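Local structure of folylpolyglutamate synthase/dihydrofolate synthase (Thermotoga maritima, 1O5Z) at residues A[53-58]-A[149-154]; A[160-165]-A[194-199]; A[322-327]-A[419-424]. The protein probably catalyses the ATP-dependent addition of L-glutamate both to 7,8-dihydropteroate and to the growing polyglutamate tail of tetrahydrofolate. All coordinates share one frame; numbering follows the deposited sequence.

Contact 1 (A[53-58]-A[149-154]); sequences KTIHIG and VDIAVL
Ala152 O is gripped twice from strand 53-58: the N-H of Ile55 reaches it at 2.8 Å, nearly end-on to the carbonyl, and the CA-H of Thr54 adds a weaker contact. The ladder runs on in the regular parallel pattern, with Ala152 N on Lys53 O, Leu154 N on Ile55 O and Ile57 N on Leu154 O, each 2.8 Å, so that Lys53 faces Ile151 and His56 faces Leu154. Branched and small side chains suit such a strand pair. On one face Ile55 CD1 presses against Ile151 CD1 at 3.3 Å, which is tight; Ile151 sends CG1 anti to its backbone N (chi1 173°), turning CD1 along the neighbouring chain. Ile57 CD1 similarly meets Val153 CG1 at 3.5 Å, on the side covered by helix 63-77. On the other face Leu154 CD1 lies across Thr54, 3.6 Å from OG1, a buried hydroxyl without a polar partner in the model. The His56 ring points its CD2 edge at Leu154 O, 3.5 Å away in the ring plane, while NE2 is hydrogen-bonded to Thr165. Strand 53-58 is a central strand of the P-loop domain and leads through that loop into helix 63-77. Backbone bonds fix the register; aliphatic groups dominate the face of Ile55, Ile57, Ile151 and Val153, while Thr54 and His56 add polar groups to the other, consistent with a firm base for the P-loop that follows.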
ATOM      1  N   LYS A  53      -1.199  21.732   0.952  1.00 48.49           N
ATOM      2  CA  LYS A  53      -2.474  21.028   1.045  1.00 48.78           C
ATOM      3  C   LYS A  53      -2.213  19.540   1.124  1.00 48.90           C
ATOM      4  O   LYS A  53      -1.179  19.038   0.671  1.00 48.38           O
ATOM      5  CB  LYS A  53      -3.392  21.322  -0.164  1.00 49.82           C
ATOM      6  CG  LYS A  53      -3.678  22.787  -0.446  1.00 51.36           C
ATOM      7  CD  LYS A  53      -4.281  23.462   0.810  1.00 55.23           C
ATOM      8  CE  LYS A  53      -4.653  24.966   0.615  1.00 56.22           C
ATOM      9  NZ  LYS A  53      -4.615  25.728   1.932  1.00 57.73           N
ATOM     10  N   THR A  54      -3.194  18.823   1.652  1.00 48.64           N
ATOM     11  CA  THR A  54      -2.984  17.461   2.055  1.00 49.22           C
ATOM     12  C   THR A  54      -4.249  16.672   1.769  1.00 48.63           C
ATOM     13  O   THR A  54      -5.359  17.237   1.773  1.00 47.18           O
ATOM     14  CB  THR A  54      -2.551  17.546   3.531  1.00 50.20           C
ATOM     15  OG1 THR A  54      -1.180  17.081   3.663  1.00 53.88           O
ATOM     16  CG2 THR A  54      -3.333  16.750   4.407  1.00 50.76           C
ATOM     17  N   ILE A  55      -4.075  15.388   1.419  1.00 48.06           N
ATOM     18  CA  ILE A  55      -5.208  14.448   1.296  1.00 47.70           C
ATOM     19  C   ILE A  55      -4.846  13.237   2.103  1.00 47.17           C
ATOM     20  O   ILE A  55      -3.720  12.787   2.069  1.00 46.94           O
ATOM     21  CB  ILE A  55      -5.499  14.083  -0.166  1.00 47.89           C
ATOM     22  CG1 ILE A  55      -5.954  15.319  -0.903  1.00 47.18           C
ATOM     23  CG2 ILE A  55      -6.567  12.975  -0.268  1.00 48.42           C
ATOM     24  CD1 ILE A  55      -5.930  15.120  -2.428  1.00 48.00           C
ATOM     25  N   HIS A  56      -5.809  12.753   2.872  1.00 47.35           N
ATOM     26  CA  HIS A  56      -5.515  11.795   3.913  1.00 46.40           C
ATOM     27  C   HIS A  56      -6.330  10.546   3.715  1.00 45.91           C
ATOM     28  O   HIS A  56      -7.542  10.640   3.709  1.00 45.42           O
ATOM     29  CB  HIS A  56      -5.797  12.386   5.295  1.00 46.19           C
ATOM     30  CG  HIS A  56      -5.101  11.661   6.394  1.00 43.19           C
ATOM     31  ND1 HIS A  56      -5.435  11.826   7.719  1.00 44.65           N
ATOM     32  CD2 HIS A  56      -4.067  10.787   6.371  1.00 43.11           C
ATOM     33  CE1 HIS A  56      -4.644  11.068   8.458  1.00 44.37           C
ATOM     34  NE2 HIS A  56      -3.821  10.410   7.665  1.00 42.79           N
ATOM     35  N   ILE A  57      -5.650   9.398   3.554  1.00 45.36           N
ATOM     36  CA  ILE A  57      -6.307   8.144   3.176  1.00 45.72           C
ATOM     37  C   ILE A  57      -6.034   6.979   4.107  1.00 45.67           C
ATOM     38  O   ILE A  57      -4.922   6.465   4.156  1.00 45.10           O
ATOM     39  CB  ILE A  57      -5.951   7.759   1.707  1.00 46.14           C
ATOM     40  CG1 ILE A  57      -6.402   8.883   0.744  1.00 47.20           C
ATOM     41  CG2 ILE A  57      -6.680   6.466   1.294  1.00 45.04           C
ATOM     42  CD1 ILE A  57      -5.506   9.124  -0.235  1.00 47.37           C
ATOM     43  N   GLY A  58      -7.089   6.526   4.782  1.00 44.90           N
ATOM     44  CA  GLY A  58      -7.030   5.349   5.624  1.00 45.47           C
ATOM     45  C   GLY A  58      -7.979   4.254   5.199  1.00 45.66           C
ATOM     46  O   GLY A  58      -8.617   4.306   4.154  1.00 47.46           O
ATOM     47  N   VAL A 149       6.058  21.094  -2.545  1.00 47.53           N
ATOM     48  CA  VAL A 149       4.943  20.401  -3.208  1.00 47.29           C
ATOM     49  C   VAL A 149       3.665  21.234  -3.093  1.00 47.00           C
ATOM     50  O   VAL A 149       3.539  22.080  -2.210  1.00 46.91           O
ATOM     51  CB  VAL A 149       4.745  18.967  -2.670  1.00 47.46           C
ATOM     52  CG1 VAL A 149       6.031  18.142  -2.811  1.00 47.17           C
ATOM     53  CG2 VAL A 149       4.253  18.973  -1.233  1.00 47.68           C
ATOM     54  N   ASP A 150       2.752  21.043  -4.028  1.00 47.24           N
ATOM     55  CA  ASP A 150       1.446  21.721  -3.989  1.00 47.54           C
ATOM     56  C   ASP A 150       0.552  20.952  -3.020  1.00 47.64           C
ATOM     57  O   ASP A 150      -0.204  21.526  -2.255  1.00 48.19           O
ATOM     58  CB  ASP A 150       0.763  21.686  -5.354  1.00 46.75           C
ATOM     59  CG  ASP A 150       1.529  22.458  -6.419  1.00 47.35           C
ATOM     60  OD1 ASP A 150       2.031  23.564  -6.079  1.00 47.95           O
ATOM     61  OD2 ASP A 150       1.652  22.028  -7.613  1.00 45.23           O
ATOM     62  N   ILE A 151       0.646  19.639  -3.110  1.00 47.89           N
ATOM     63  CA  ILE A 151      -0.178  18.768  -2.325  1.00 48.80           C
ATOM     64  C   ILE A 151       0.512  17.480  -1.961  1.00 47.57           C
ATOM     65  O   ILE A 151       1.331  16.944  -2.722  1.00 47.58           O
ATOM     66  CB  ILE A 151      -1.527  18.532  -3.043  1.00 50.22           C
ATOM     67  CG1 ILE A 151      -2.329  17.482  -2.326  1.00 53.19           C
ATOM     68  CG2 ILE A 151      -1.360  18.172  -4.509  1.00 51.36           C
ATOM     69  CD1 ILE A 151      -3.737  17.525  -2.751  1.00 57.76           C
ATOM     70  N   ALA A 152       0.207  17.007  -0.759  1.00 46.84           N
ATOM     71  CA  ALA A 152       0.719  15.726  -0.291  1.00 46.75           C
ATOM     72  C   ALA A 152      -0.438  14.740  -0.100  1.00 46.59           C
ATOM     73  O   ALA A 152      -1.446  15.086   0.469  1.00 47.31           O
ATOM     74  CB  ALA A 152       1.533  15.897   0.989  1.00 46.03           C
ATOM     75  N   VAL A 153      -0.296  13.523  -0.619  1.00 46.77           N
ATOM     76  CA  VAL A 153      -1.262  12.450  -0.407  1.00 45.86           C
ATOM     77  C   VAL A 153      -0.666  11.489   0.565  1.00 46.23           C
ATOM     78  O   VAL A 153       0.414  10.956   0.346  1.00 46.96           O
ATOM     79  CB  VAL A 153      -1.600  11.749  -1.720  1.00 45.85           C
ATOM     80  CG1 VAL A 153      -2.683  10.701  -1.529  1.00 46.23           C
ATOM     81  CG2 VAL A 153      -2.063  12.785  -2.750  1.00 47.30           C
ATOM     82  N   LEU A 154      -1.377  11.263   1.670  1.00 47.66           N
ATOM     83  CA  LEU A 154      -0.854  10.515   2.794  1.00 47.81           C
ATOM     84  C   LEU A 154      -1.691   9.302   3.070  1.00 46.91           C
ATOM     85  O   LEU A 154      -2.851   9.402   3.409  1.00 46.04           O
ATOM     86  CB  LEU A 154      -0.846  11.399   4.027  1.00 48.77           C
ATOM     87  CG  LEU A 154      -0.236  12.774   3.746  1.00 51.52           C
ATOM     88  CD1 LEU A 154      -0.690  13.731   4.826  1.00 55.30           C
ATOM     89  CD2 LEU A 154       1.238  12.626   3.727  1.00 51.35           C
TER

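Contact 2 (A[160-165]-A[194-199]); sequences GRLDAT and AWEKSG. With SO4 (sulfate ion), chain B.
The guanidinium of Arg161 lies flat on the indole of Trp195, their planes 18° apart and CZ 3.7 Å from the centroid of the six-membered ring, a cation-pi stack. The other face of the guanidinium is covered by Gly199 CA, 3.4 Å from Arg161 CZ, so the flat cation is sandwiched. The side chain leaves with CG anti to the backbone N and then bends at chi3 (-68°), swinging the charged end over the ring. In its own plane NH2 donates to Trp195 O at 3.2 Å, and NE adds a weak bond to that oxygen; one residue thus offers both ring and carbonyl. Arg161 N reaches Glu196 O at 2.7 Å, and Gly199 N takes the same oxygen from the opposite face of its plane. Glycine suits position 199, because a side chain would run into Arg161 CA. An alanine in place of Arg161 would probably leave the indole face uncovered and Trp195 O without its donors, freeing the ring to turn. A water donates to Glu196 OE2 and accepts from Gly160 N and Leu162 N, bridging the carboxylate to the turn. Lys197, whose side chain leaves away from the loop, donates from NZ to O3 of a sulfate, probably from the crystallisation liquor, at 2.8 Å; Gly159 N binds the same ion. The loop carries a signature sequence of the family. The positive charge of Arg161, set against the electron-rich indole face and directed by the carbonyl of Trp195, is likely to tie the loop to the end of helix 190-197 in a defined orientation.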
ATOM      1  N   GLY A 160      -5.691   5.298  12.516  1.00 48.80           N
ATOM      2  CA  GLY A 160      -5.934   6.638  11.987  1.00 48.45           C
ATOM      3  C   GLY A 160      -5.860   7.651  13.116  1.00 47.62           C
ATOM      4  O   GLY A 160      -5.052   8.568  13.063  1.00 47.07           O
ATOM      5  N   ARG A 161      -6.689   7.452  14.137  1.00 46.38           N
ATOM      6  CA  ARG A 161      -6.801   8.392  15.228  1.00 46.59           C
ATOM      7  C   ARG A 161      -5.405   8.871  15.747  1.00 45.47           C
ATOM      8  O   ARG A 161      -5.165  10.055  15.878  1.00 43.20           O
ATOM      9  CB  ARG A 161      -7.686   7.787  16.308  1.00 46.50           C
ATOM     10  CG  ARG A 161      -8.148   8.757  17.394  1.00 49.37           C
ATOM     11  CD  ARG A 161      -9.335   8.250  18.205  1.00 50.03           C
ATOM     12  NE  ARG A 161     -10.602   8.156  17.409  1.00 54.57           N
ATOM     13  CZ  ARG A 161     -11.435   9.186  17.111  1.00 54.15           C
ATOM     14  NH1 ARG A 161     -11.154  10.417  17.516  1.00 55.74           N
ATOM     15  NH2 ARG A 161     -12.565   8.989  16.423  1.00 53.75           N
ATOM     16  N   LEU A 162      -4.495   7.940  15.961  1.00 45.55           N
ATOM     17  CA  LEU A 162      -3.198   8.237  16.600  1.00 45.95           C
ATOM     18  C   LEU A 162      -2.029   7.888  15.689  1.00 46.00           C
ATOM     19  O   LEU A 162      -0.886   7.715  16.158  1.00 46.03           O
ATOM     20  CB  LEU A 162      -3.032   7.461  17.900  1.00 44.99           C
ATOM     21  CG  LEU A 162      -4.120   7.686  18.906  1.00 44.71           C
ATOM     22  CD1 LEU A 162      -3.756   6.936  20.206  1.00 40.88           C
ATOM     23  CD2 LEU A 162      -4.350   9.216  19.125  1.00 45.99           C
ATOM     24  N   ASP A 163      -2.349   7.767  14.407  1.00 45.93           N
ATOM     25  CA  ASP A 163      -1.375   7.559  13.386  1.00 46.73           C
ATOM     26  C   ASP A 163      -0.546   8.809  13.188  1.00 47.28           C
ATOM     27  O   ASP A 163      -1.070   9.908  13.196  1.00 47.31           O
ATOM     28  CB  ASP A 163      -2.031   7.188  12.059  1.00 46.56           C
ATOM     29  CG  ASP A 163      -1.027   6.708  11.055  1.00 47.17           C
ATOM     30  OD1 ASP A 163      -0.440   5.619  11.248  1.00 45.78           O
ATOM     31  OD2 ASP A 163      -0.708   7.377  10.068  1.00 49.56           O
ATOM     32  N   ALA A 164       0.749   8.618  12.960  1.00 47.26           N
ATOM     33  CA  ALA A 164       1.654   9.718  12.764  1.00 47.46           C
ATOM     34  C   ALA A 164       1.220  10.691  11.685  1.00 47.32           C
ATOM     35  O   ALA A 164       1.489  11.876  11.788  1.00 47.86           O
ATOM     36  CB  ALA A 164       3.055   9.185  12.454  1.00 47.84           C
ATOM     37  N   THR A 165       0.559  10.203  10.641  1.00 46.87           N
ATOM     38  CA  THR A 165       0.062  11.059   9.577  1.00 46.56           C
ATOM     39  C   THR A 165      -1.093  11.958   9.985  1.00 46.81           C
ATOM     40  O   THR A 165      -1.469  12.872   9.234  1.00 47.48           O
ATOM     41  CB  THR A 165      -0.453  10.211   8.343  1.00 47.32           C
ATOM     42  OG1 THR A 165      -1.489   9.324   8.761  1.00 44.79           O
ATOM     43  CG2 THR A 165       0.625   9.301   7.735  1.00 45.37           C
ATOM     44  N   ALA A 194     -13.611   0.817  13.391  1.00 47.99           N
ATOM     45  CA  ALA A 194     -14.270   1.968  12.776  1.00 48.45           C
ATOM     46  C   ALA A 194     -14.000   3.248  13.539  1.00 48.41           C
ATOM     47  O   ALA A 194     -13.793   4.282  12.941  1.00 48.95           O
ATOM     48  CB  ALA A 194     -15.797   1.741  12.670  1.00 48.65           C
ATOM     49  N   TRP A 195     -13.988   3.186  14.850  1.00 48.45           N
ATOM     50  CA  TRP A 195     -13.746   4.384  15.628  1.00 49.25           C
ATOM     51  C   TRP A 195     -12.321   4.916  15.490  1.00 48.62           C
ATOM     52  O   TRP A 195     -12.111   6.097  15.240  1.00 48.06           O
ATOM     53  CB  TRP A 195     -14.062   4.123  17.092  1.00 50.85           C
ATOM     54  CG  TRP A 195     -14.245   5.361  17.765  1.00 52.32           C
ATOM     55  CD1 TRP A 195     -15.297   6.240  17.619  1.00 54.34           C
ATOM     56  CD2 TRP A 195     -13.353   5.944  18.669  1.00 51.48           C
ATOM     57  NE1 TRP A 195     -15.096   7.347  18.405  1.00 54.56           N
ATOM     58  CE2 TRP A 195     -13.907   7.189  19.066  1.00 53.73           C
ATOM     59  CE3 TRP A 195     -12.140   5.542  19.208  1.00 52.97           C
ATOM     60  CZ2 TRP A 195     -13.300   8.012  19.978  1.00 53.32           C
ATOM     61  CZ3 TRP A 195     -11.518   6.362  20.099  1.00 54.21           C
ATOM     62  CH2 TRP A 195     -12.103   7.590  20.487  1.00 54.68           C
ATOM     63  N   GLU A 196     -11.351   4.027  15.652  1.00 48.84           N
ATOM     64  CA  GLU A 196      -9.928   4.351  15.444  1.00 48.57           C
ATOM     65  C   GLU A 196      -9.699   5.031  14.080  1.00 47.59           C
ATOM     66  O   GLU A 196      -9.049   6.074  13.975  1.00 45.70           O
ATOM     67  CB  GLU A 196      -9.082   3.057  15.604  1.00 49.13           C
ATOM     68  CG  GLU A 196      -7.577   3.246  15.829  1.00 51.72           C
ATOM     69  CD  GLU A 196      -7.221   3.995  17.141  1.00 58.04           C
ATOM     70  OE1 GLU A 196      -8.119   4.154  18.031  1.00 59.82           O
ATOM     71  OE2 GLU A 196      -6.025   4.411  17.288  1.00 59.96           O
ATOM     72  N   LYS A 197     -10.288   4.448  13.045  1.00 47.32           N
ATOM     73  CA  LYS A 197     -10.196   4.989  11.704  1.00 47.67           C
ATOM     74  C   LYS A 197     -10.891   6.347  11.514  1.00 47.30           C
ATOM     75  O   LYS A 197     -10.419   7.188  10.754  1.00 46.61           O
ATOM     76  CB  LYS A 197     -10.759   3.970  10.680  1.00 48.29           C
ATOM     77  CG  LYS A 197      -9.876   2.779  10.583  1.00 50.16           C
ATOM     78  CD  LYS A 197      -9.901   2.060   9.295  1.00 53.17           C
ATOM     79  CE  LYS A 197      -9.205   0.683   9.458  1.00 54.99           C
ATOM     80  NZ  LYS A 197      -8.027   0.642  10.347  1.00 55.51           N
ATOM     81  N   SER A 198     -12.021   6.569  12.171  1.00 47.04           N
ATOM     82  CA  SER A 198     -12.661   7.848  12.015  1.00 47.39           C
ATOM     83  C   SER A 198     -11.995   8.970  12.801  1.00 47.33           C
ATOM     84  O   SER A 198     -12.485  10.091  12.724  1.00 48.41           O
ATOM     85  CB  SER A 198     -14.185   7.800  12.251  1.00 47.58           C
ATOM     86  OG  SER A 198     -14.552   6.744  13.060  1.00 48.94           O
ATOM     87  N   GLY A 199     -10.873   8.701  13.491  1.00 47.53           N
ATOM     88  CA  GLY A 199     -10.008   9.767  14.051  1.00 47.07           C
ATOM     89  C   GLY A 199      -9.306  10.673  13.047  1.00 47.50           C
ATOM     90  O   GLY A 199      -8.755  11.718  13.430  1.00 48.25           O
TER
HETATM   91  S   SO4 B 501      -5.114  -0.479   9.341  1.00 61.78           S
HETATM   92  O1  SO4 B 501      -3.712  -0.431   8.922  1.00 67.23           O
HETATM   93  O2  SO4 B 501      -5.703  -1.740   8.907  1.00 64.42           O
HETATM   94  O3  SO4 B 501      -5.776   0.677   8.723  1.00 67.31           O
HETATM   95  O4  SO4 B 501      -5.251  -0.324  10.782  1.00 63.72           O
HETATM   96  O   HOH W   1      -4.313   4.978  14.913  1.00 38.57           O

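Contact 3 (A[322-327]-A[419-424]); sequences GAHNPH and GSLFLV. With SO4 (sulfate ion), chain D.
Apolar contact carries most of this meeting, with Leu421 as its centre: CD2 lies 3.6 Å from Gly322 CA, and CD1 reaches 3.6 Å from CE1 of the His324 ring. Val424 CG2 adds a second methyl beside Gly322 CA. Glycine suits position 322 because a beta-carbon would collide with Leu421 CD2, and position 419 because, at a phi of 117°, a beta-carbon would press on the carbonyl oxygen of the preceding residue. The only hydrogen bond between the segments is weak, Gly419 N to Ala323 O at 3.1 Å. Within 322-327, His324 ND1 donates to Gly322 O at 2.9 Å; chi1 of 55° places CG between the backbone N and the carbonyl carbon and folds the ring back over its own loop, where Leu421 can meet it. The third kind of interaction is with a sulfate, probably from the crystallisation liquor. Ser420, the N-cap, accepts from Leu423 N while its OG donates to sulfate O1 at 2.9 Å. Leu421 N donates to sulfate O4 and Phe422 N to O3, each at 3.0 Å. First-turn N-H groups that have no acceptor earlier in the helix, together with the helix dipole, would probably suit an anion here. In the fold, the two segments are the turns that follow neighbouring parallel strands, 316-320 and 414-418, and lead into helices 326-339 and 421-433 of the glutamate ligase domain.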
ATOM      1  N   GLY A 322       1.445 -10.659  -2.500  1.00 50.25           N
ATOM      2  CA  GLY A 322       2.015 -10.849  -1.194  1.00 50.95           C
ATOM      3  C   GLY A 322       1.158 -11.572  -0.173  1.00 51.76           C
ATOM      4  O   GLY A 322       1.558 -11.604   0.992  1.00 52.88           O
ATOM      5  N   ALA A 323      -0.029 -12.083  -0.568  1.00 51.59           N
ATOM      6  CA  ALA A 323      -0.894 -12.885   0.294  1.00 51.14           C
ATOM      7  C   ALA A 323      -0.032 -13.719   1.230  1.00 51.33           C
ATOM      8  O   ALA A 323       0.920 -14.353   0.761  1.00 51.77           O
ATOM      9  CB  ALA A 323      -1.777 -13.812  -0.552  1.00 51.05           C
ATOM     10  N   HIS A 324      -0.319 -13.647   2.530  1.00 50.86           N
ATOM     11  CA  HIS A 324       0.388 -14.417   3.571  1.00 50.91           C
ATOM     12  C   HIS A 324      -0.571 -14.798   4.718  1.00 50.37           C
ATOM     13  O   HIS A 324      -0.127 -15.135   5.822  1.00 50.51           O
ATOM     14  CB  HIS A 324       1.583 -13.622   4.120  1.00 51.33           C
ATOM     15  CG  HIS A 324       1.203 -12.274   4.631  1.00 54.03           C
ATOM     16  ND1 HIS A 324       1.293 -11.136   3.855  1.00 58.00           N
ATOM     17  CD2 HIS A 324       0.636 -11.889   5.796  1.00 55.45           C
ATOM     18  CE1 HIS A 324       0.840 -10.102   4.542  1.00 56.47           C
ATOM     19  NE2 HIS A 324       0.441 -10.530   5.724  1.00 55.45           N
ATOM     20  N   ASN A 325      -1.872 -14.738   4.429  1.00 49.20           N
ATOM     21  CA  ASN A 325      -2.965 -15.026   5.356  1.00 48.82           C
ATOM     22  C   ASN A 325      -3.760 -16.040   4.650  1.00 47.76           C
ATOM     23  O   ASN A 325      -3.830 -16.013   3.425  1.00 47.72           O
ATOM     24  CB  ASN A 325      -3.964 -13.883   5.401  1.00 48.85           C
ATOM     25  CG  ASN A 325      -3.523 -12.782   6.202  1.00 50.46           C
ATOM     26  OD1 ASN A 325      -2.493 -12.843   6.832  1.00 55.73           O
ATOM     27  ND2 ASN A 325      -4.292 -11.733   6.205  1.00 54.65           N
ATOM     28  N   PRO A 326      -4.464 -16.870   5.383  1.00 46.71           N
ATOM     29  CA  PRO A 326      -5.461 -17.698   4.741  1.00 46.27           C
ATOM     30  C   PRO A 326      -6.463 -16.813   3.979  1.00 45.71           C
ATOM     31  O   PRO A 326      -6.773 -17.095   2.834  1.00 45.18           O
ATOM     32  CB  PRO A 326      -6.110 -18.441   5.905  1.00 46.00           C
ATOM     33  CG  PRO A 326      -5.163 -18.275   7.066  1.00 46.66           C
ATOM     34  CD  PRO A 326      -4.364 -17.087   6.834  1.00 46.58           C
ATOM     35  N   HIS A 327      -6.940 -15.750   4.628  1.00 45.31           N
ATOM     36  CA  HIS A 327      -7.790 -14.774   3.986  1.00 45.35           C
ATOM     37  C   HIS A 327      -7.220 -14.194   2.679  1.00 44.14           C
ATOM     38  O   HIS A 327      -7.879 -14.226   1.645  1.00 42.58           O
ATOM     39  CB  HIS A 327      -8.092 -13.631   4.942  1.00 46.28           C
ATOM     40  CG  HIS A 327      -9.105 -12.663   4.400  1.00 49.52           C
ATOM     41  ND1 HIS A 327      -8.752 -11.477   3.779  1.00 52.36           N
ATOM     42  CD2 HIS A 327     -10.460 -12.727   4.341  1.00 52.22           C
ATOM     43  CE1 HIS A 327      -9.848 -10.846   3.386  1.00 51.47           C
ATOM     44  NE2 HIS A 327     -10.898 -11.578   3.721  1.00 51.39           N
ATOM     45  N   GLY A 419       3.001 -16.030  -0.739  1.00 45.57           N
ATOM     46  CA  GLY A 419       3.302 -16.652   0.551  1.00 44.63           C
ATOM     47  C   GLY A 419       3.864 -15.683   1.555  1.00 44.00           C
ATOM     48  O   GLY A 419       3.705 -15.878   2.750  1.00 44.88           O
ATOM     49  N   SER A 420       4.498 -14.627   1.055  1.00 43.96           N
ATOM     50  CA  SER A 420       5.364 -13.756   1.841  1.00 44.24           C
ATOM     51  C   SER A 420       5.613 -12.488   1.062  1.00 44.54           C
ATOM     52  O   SER A 420       5.944 -12.558  -0.097  1.00 45.07           O
ATOM     53  CB  SER A 420       6.700 -14.450   2.078  1.00 44.55           C
ATOM     54  OG  SER A 420       7.718 -13.552   2.476  1.00 44.96           O
ATOM     55  N   LEU A 421       5.421 -11.340   1.708  1.00 45.80           N
ATOM     56  CA  LEU A 421       5.767 -10.025   1.171  1.00 46.10           C
ATOM     57  C   LEU A 421       7.253  -9.845   0.902  1.00 46.21           C
ATOM     58  O   LEU A 421       7.626  -9.254  -0.092  1.00 45.55           O
ATOM     59  CB  LEU A 421       5.313  -8.969   2.153  1.00 46.37           C
ATOM     60  CG  LEU A 421       3.782  -8.798   2.180  1.00 47.60           C
ATOM     61  CD1 LEU A 421       3.347  -7.888   3.282  1.00 47.78           C
ATOM     62  CD2 LEU A 421       3.317  -8.210   0.856  1.00 49.96           C
ATOM     63  N   PHE A 422       8.096 -10.335   1.816  1.00 47.23           N
ATOM     64  CA  PHE A 422       9.552 -10.440   1.590  1.00 47.30           C
ATOM     65  C   PHE A 422       9.832 -11.167   0.284  1.00 46.41           C
ATOM     66  O   PHE A 422      10.544 -10.665  -0.552  1.00 45.99           O
ATOM     67  CB  PHE A 422      10.221 -11.222   2.701  1.00 48.76           C
ATOM     68  CG  PHE A 422      10.622 -10.409   3.848  1.00 51.10           C
ATOM     69  CD1 PHE A 422      10.105 -10.662   5.128  1.00 55.55           C
ATOM     70  CD2 PHE A 422      11.538  -9.389   3.697  1.00 55.21           C
ATOM     71  CE1 PHE A 422      10.492  -9.885   6.263  1.00 54.75           C
ATOM     72  CE2 PHE A 422      11.935  -8.587   4.825  1.00 56.51           C
ATOM     73  CZ  PHE A 422      11.416  -8.851   6.114  1.00 55.15           C
ATOM     74  N   LEU A 423       9.271 -12.359   0.133  1.00 45.53           N
ATOM     75  CA  LEU A 423       9.430 -13.114  -1.099  1.00 46.22           C
ATOM     76  C   LEU A 423       8.980 -12.302  -2.325  1.00 46.47           C
ATOM     77  O   LEU A 423       9.712 -12.165  -3.319  1.00 47.77           O
ATOM     78  CB  LEU A 423       8.636 -14.413  -1.037  1.00 45.93           C
ATOM     79  CG  LEU A 423       8.666 -15.214  -2.339  1.00 47.01           C
ATOM     80  CD1 LEU A 423      10.112 -15.732  -2.608  1.00 49.16           C
ATOM     81  CD2 LEU A 423       7.683 -16.318  -2.288  1.00 47.41           C
ATOM     82  N   VAL A 424       7.770 -11.773  -2.284  1.00 45.64           N
ATOM     83  CA  VAL A 424       7.294 -11.023  -3.436  1.00 45.71           C
ATOM     84  C   VAL A 424       8.156  -9.773  -3.752  1.00 44.81           C
ATOM     85  O   VAL A 424       8.462  -9.508  -4.893  1.00 44.93           O
ATOM     86  CB  VAL A 424       5.834 -10.678  -3.283  1.00 45.68           C
ATOM     87  CG1 VAL A 424       5.399  -9.787  -4.410  1.00 46.65           C
ATOM     88  CG2 VAL A 424       5.000 -11.985  -3.276  1.00 46.52           C
TER
HETATM   89  S   SO4 D 503       6.119 -11.881   5.236  1.00 51.68           S
HETATM   90  O1  SO4 D 503       6.518 -13.262   5.068  1.00 53.15           O
HETATM   91  O2  SO4 D 503       6.099 -11.514   6.643  1.00 55.15           O
HETATM   92  O3  SO4 D 503       7.084 -11.008   4.601  1.00 53.04           O
HETATM   93  O4  SO4 D 503       4.798 -11.731   4.618  1.00 53.29           O

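Contacts 1 and 2 belong to the Mur ligase middle domain and touch, His56 NE2 lying 2.8 Å from Thr165 OG1, a probable hydrogen bond; contact 3 belongs to the glutamate ligase domain, its nearest atoms about 13 Å from those of contact 2. Contact 1 is core, two strands of one sheet joined by backbone bonds and oily side chains. Contact 2, partly at the surface, ties a loop to a helix end by charge, aromatic face and water. Contact 3 is largely buried yet binds an anion at the start of helix 421-433, joining two strand-to-helix turns with glycines and a leucine. A sulfate is bound at each of contacts 2 and 3, consistent with sites that accept anions.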